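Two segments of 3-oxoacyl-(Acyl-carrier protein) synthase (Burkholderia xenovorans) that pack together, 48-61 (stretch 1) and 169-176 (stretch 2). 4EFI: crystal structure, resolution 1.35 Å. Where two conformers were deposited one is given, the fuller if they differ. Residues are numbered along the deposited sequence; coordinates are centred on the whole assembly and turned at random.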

# COMPACT_ATOMS: atom_id res chain seq x y z
N VAL A 48 -22.76 7.16 2.36
CA VAL A 48 -21.32 7.22 2.10
C VAL A 48 -20.67 5.85 2.22
O VAL A 48 -19.87 5.47 1.38
CB VAL A 48 -20.62 8.19 3.05
CG1 VAL A 48 -19.12 8.08 2.88
CG2 VAL A 48 -21.09 9.62 2.78
N VAL A 49 -21.02 5.08 3.25
CA VAL A 49 -20.36 3.80 3.41
C VAL A 49 -20.81 2.81 2.34
O VAL A 49 -20.03 1.93 1.96
CB VAL A 49 -20.46 3.21 4.84
CG1 VAL A 49 -19.89 4.20 5.87
CG2 VAL A 49 -21.89 2.84 5.17
N LYS A 50 -22.02 2.98 1.80
CA LYS A 50 -22.44 2.17 0.66
C LYS A 50 -21.47 2.39 -0.51
O LYS A 50 -21.01 1.43 -1.11
CB LYS A 50 -23.86 2.54 0.21
CG LYS A 50 -24.34 1.82 -1.05
CD LYS A 50 -24.49 0.32 -0.80
CE LYS A 50 -24.90 -0.41 -2.06
NZ LYS A 50 -25.23 -1.86 -1.80
N MET A 51 -21.19 3.66 -0.82
CA MET A 51 -20.29 4.00 -1.93
C MET A 51 -18.85 3.58 -1.68
O MET A 51 -18.18 3.05 -2.56
CB MET A 51 -20.32 5.50 -2.17
N ILE A 52 -18.36 3.79 -0.47
CA ILE A 52 -16.95 3.52 -0.24
C ILE A 52 -16.74 2.05 0.10
O ILE A 52 -15.64 1.53 -0.11
CB ILE A 52 -16.30 4.51 0.77
CG1 ILE A 52 -16.92 4.41 2.14
CG2 ILE A 52 -16.41 5.94 0.25
CD1 ILE A 52 -16.20 5.33 3.15
N GLY A 53 -17.77 1.36 0.60
CA GLY A 53 -17.71 -0.08 0.80
C GLY A 53 -17.15 -0.56 2.14
O GLY A 53 -16.86 -1.74 2.31
N VAL A 54 -17.01 0.36 3.11
CA VAL A 54 -16.32 0.13 4.41
C VAL A 54 -17.26 -0.10 5.63
O VAL A 54 -17.93 0.87 6.06
CB VAL A 54 -15.40 1.34 4.79
CG1 VAL A 54 -14.54 1.03 6.02
CG2 VAL A 54 -14.49 1.76 3.63
N ASN A 55 -17.31 -1.35 6.16
CA ASN A 55 -18.16 -1.71 7.31
C ASN A 55 -17.42 -1.55 8.64
O ASN A 55 -18.00 -1.17 9.66
CB ASN A 55 -18.63 -3.17 7.20
CG ASN A 55 -19.47 -3.42 5.95
OD1 ASN A 55 -20.50 -2.79 5.76
ND2 ASN A 55 -19.01 -4.33 5.09
N ARG A 56 -16.15 -1.89 8.60
CA ARG A 56 -15.26 -1.87 9.76
C ARG A 56 -13.89 -1.42 9.31
O ARG A 56 -13.55 -1.56 8.14
CB ARG A 56 -15.15 -3.30 10.35
CG ARG A 56 -16.33 -3.72 11.20
CD ARG A 56 -16.42 -5.25 11.43
NE ARG A 56 -16.77 -5.93 10.19
CZ ARG A 56 -17.99 -5.99 9.68
NH1 ARG A 56 -19.02 -5.43 10.30
NH2 ARG A 56 -18.19 -6.63 8.54
N ARG A 57 -13.07 -0.94 10.24
CA ARG A 57 -11.67 -0.67 9.99
C ARG A 57 -10.90 -0.77 11.31
O ARG A 57 -11.52 -0.79 12.38
CB ARG A 57 -11.45 0.70 9.32
CG ARG A 57 -11.50 1.91 10.22
CD ARG A 57 -12.90 2.26 10.64
NE ARG A 57 -13.71 2.86 9.58
CZ ARG A 57 -15.01 2.66 9.39
NH1 ARG A 57 -15.65 3.31 8.43
NH2 ARG A 57 -15.69 1.82 10.15
N ARG A 58 -9.59 -0.89 11.23
CA ARG A 58 -8.76 -0.94 12.43
C ARG A 58 -8.01 0.37 12.63
O ARG A 58 -7.45 0.90 11.67
CB ARG A 58 -7.74 -2.07 12.34
CG ARG A 58 -8.34 -3.42 12.01
CD ARG A 58 -9.37 -3.86 13.02
NE ARG A 58 -9.82 -5.24 12.81
CZ ARG A 58 -9.29 -6.34 13.37
NH1 ARG A 58 -8.28 -6.25 14.21
NH2 ARG A 58 -9.79 -7.54 13.08
N TRP A 59 -8.02 0.90 13.85
CA TRP A 59 -7.32 2.14 14.16
C TRP A 59 -6.27 1.92 15.24
O TRP A 59 -6.55 1.38 16.31
CB TRP A 59 -8.28 3.22 14.63
CG TRP A 59 -9.04 3.93 13.54
CD1 TRP A 59 -8.92 3.77 12.19
CD2 TRP A 59 -10.03 4.93 13.75
NE1 TRP A 59 -9.80 4.63 11.55
CE2 TRP A 59 -10.48 5.35 12.48
CE3 TRP A 59 -10.57 5.53 14.89
CZ2 TRP A 59 -11.46 6.33 12.32
CZ3 TRP A 59 -11.55 6.51 14.73
CH2 TRP A 59 -11.97 6.90 13.45
N ALA A 60 -5.05 2.37 14.95
CA ALA A 60 -3.94 2.32 15.89
C ALA A 60 -4.19 3.21 17.09
O ALA A 60 -4.70 4.33 16.95
CB ALA A 60 -2.68 2.77 15.18
N ASP A 61 -3.81 2.76 18.27
CA ASP A 61 -3.84 3.66 19.42
C ASP A 61 -2.63 4.60 19.44
O ASP A 61 -1.76 4.51 18.59
CB ASP A 61 -3.97 2.87 20.73
CG ASP A 61 -2.87 1.86 20.94
OD1 ASP A 61 -1.73 2.03 20.45
OD2 ASP A 61 -3.12 0.85 21.64
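Stretch 2 169-176: TSLLFGDA

Stretch 2 lies along stretch 1 in the same direction, joined by an apolar patch at the helical end of stretch 1 and by hydrogen bonds to backbone oxygens and the Asp175 carboxylate further on. The register runs from Val49 and Leu171, CA to CA 7.3 Å, through Arg57 and Gly174, CA to CA 5.1 Å, to Trp59 and Asp175, CA to CA 5.4 Å. Stretch 2 enters as the last part of a helix and continues in extended form from Phe173. Stretch 1 leaves its helix at Gly53, where phi is positive, and becomes a strand at 56-58.

Leu171 is the most covered residue. Leu171 CD1 sits 3.7 Å from Val48 CG1 and 4.2 Å from Val49 CG1. Ile52 CD1 packs 4.0 Å from Leu171 CB and 4.3 Å from Leu172 CD1.

Arg57 NH1 donates to Leu171 O at 2.8 Å. A water accepts from Arg57 NE and donates to Ser170 O and Phe173 O, so the guanidinium is held to stretch 2 directly and through water. Trp59 NE1 donates to Phe173 O at 3.0 Å, edge-on.

Gly174 CA lies 4.0 Å from Arg57 CB; a CB on Gly174 would be tight against that atom. Asp175 is held at both backbone and side chain. Asp175 N donates to Arg58 O at 2.8 Å, and Ala60 N donates to Asp175 OD2 at 2.9 Å.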

# COMPACT_ATOMS: atom_id res chain seq x y z
N THR A 169 -13.08 11.65 4.80
CA THR A 169 -11.84 11.02 5.19
C THR A 169 -12.02 10.18 6.46
O THR A 169 -11.41 9.13 6.59
CB THR A 169 -10.67 12.03 5.34
OG1 THR A 169 -10.98 13.05 6.31
CG2 THR A 169 -10.36 12.69 4.00
N SER A 170 -12.87 10.65 7.38
CA SER A 170 -13.07 9.94 8.65
C SER A 170 -13.60 8.54 8.47
O SER A 170 -13.22 7.62 9.19
CB SER A 170 -14.03 10.71 9.55
OG SER A 170 -13.39 11.82 10.14
N LEU A 171 -14.51 8.35 7.52
CA LEU A 171 -15.13 7.05 7.32
C LEU A 171 -14.30 6.12 6.44
O LEU A 171 -14.58 4.93 6.36
CB LEU A 171 -16.50 7.26 6.66
CG LEU A 171 -17.63 7.87 7.49
CD1 LEU A 171 -18.82 8.18 6.60
CD2 LEU A 171 -18.07 6.94 8.60
N LEU A 172 -13.29 6.66 5.77
CA LEU A 172 -12.58 5.94 4.73
C LEU A 172 -11.36 5.15 5.18
O LEU A 172 -11.15 4.02 4.76
CB LEU A 172 -12.15 6.94 3.66
CG LEU A 172 -11.38 6.35 2.48
CD1 LEU A 172 -12.17 5.31 1.75
CD2 LEU A 172 -10.99 7.48 1.54
N PHE A 173 -10.53 5.75 6.02
CA PHE A 173 -9.20 5.21 6.28
C PHE A 173 -9.10 4.29 7.49
O PHE A 173 -9.67 4.56 8.56
CB PHE A 173 -8.17 6.35 6.41
CG PHE A 173 -7.93 7.08 5.13
CD1 PHE A 173 -7.18 6.51 4.12
CD2 PHE A 173 -8.47 8.34 4.91
CE1 PHE A 173 -6.96 7.20 2.91
CE2 PHE A 173 -8.26 9.02 3.72
CZ PHE A 173 -7.52 8.45 2.74
N GLY A 174 -8.32 3.23 7.31
CA GLY A 174 -7.93 2.34 8.37
C GLY A 174 -6.41 2.23 8.40
O GLY A 174 -5.73 2.76 7.51
N ASP A 175 -5.90 1.51 9.39
CA ASP A 175 -4.47 1.39 9.61
C ASP A 175 -3.98 -0.05 9.44
O ASP A 175 -4.67 -1.00 9.81
CB ASP A 175 -4.12 1.86 11.02
CG ASP A 175 -4.46 3.32 11.25
OD1 ASP A 175 -4.56 4.07 10.27
OD2 ASP A 175 -4.62 3.71 12.42
N ALA A 176 -2.81 -0.21 8.83
CA ALA A 176 -2.16 -1.51 8.73
C ALA A 176 -0.66 -1.35 8.50
O ALA A 176 -0.22 -0.34 7.95
CB ALA A 176 -2.78 -2.32 7.61
O HOH W 1 -12.38 5.05 8.83
O HOH W 2 -7.72 -1.38 9.06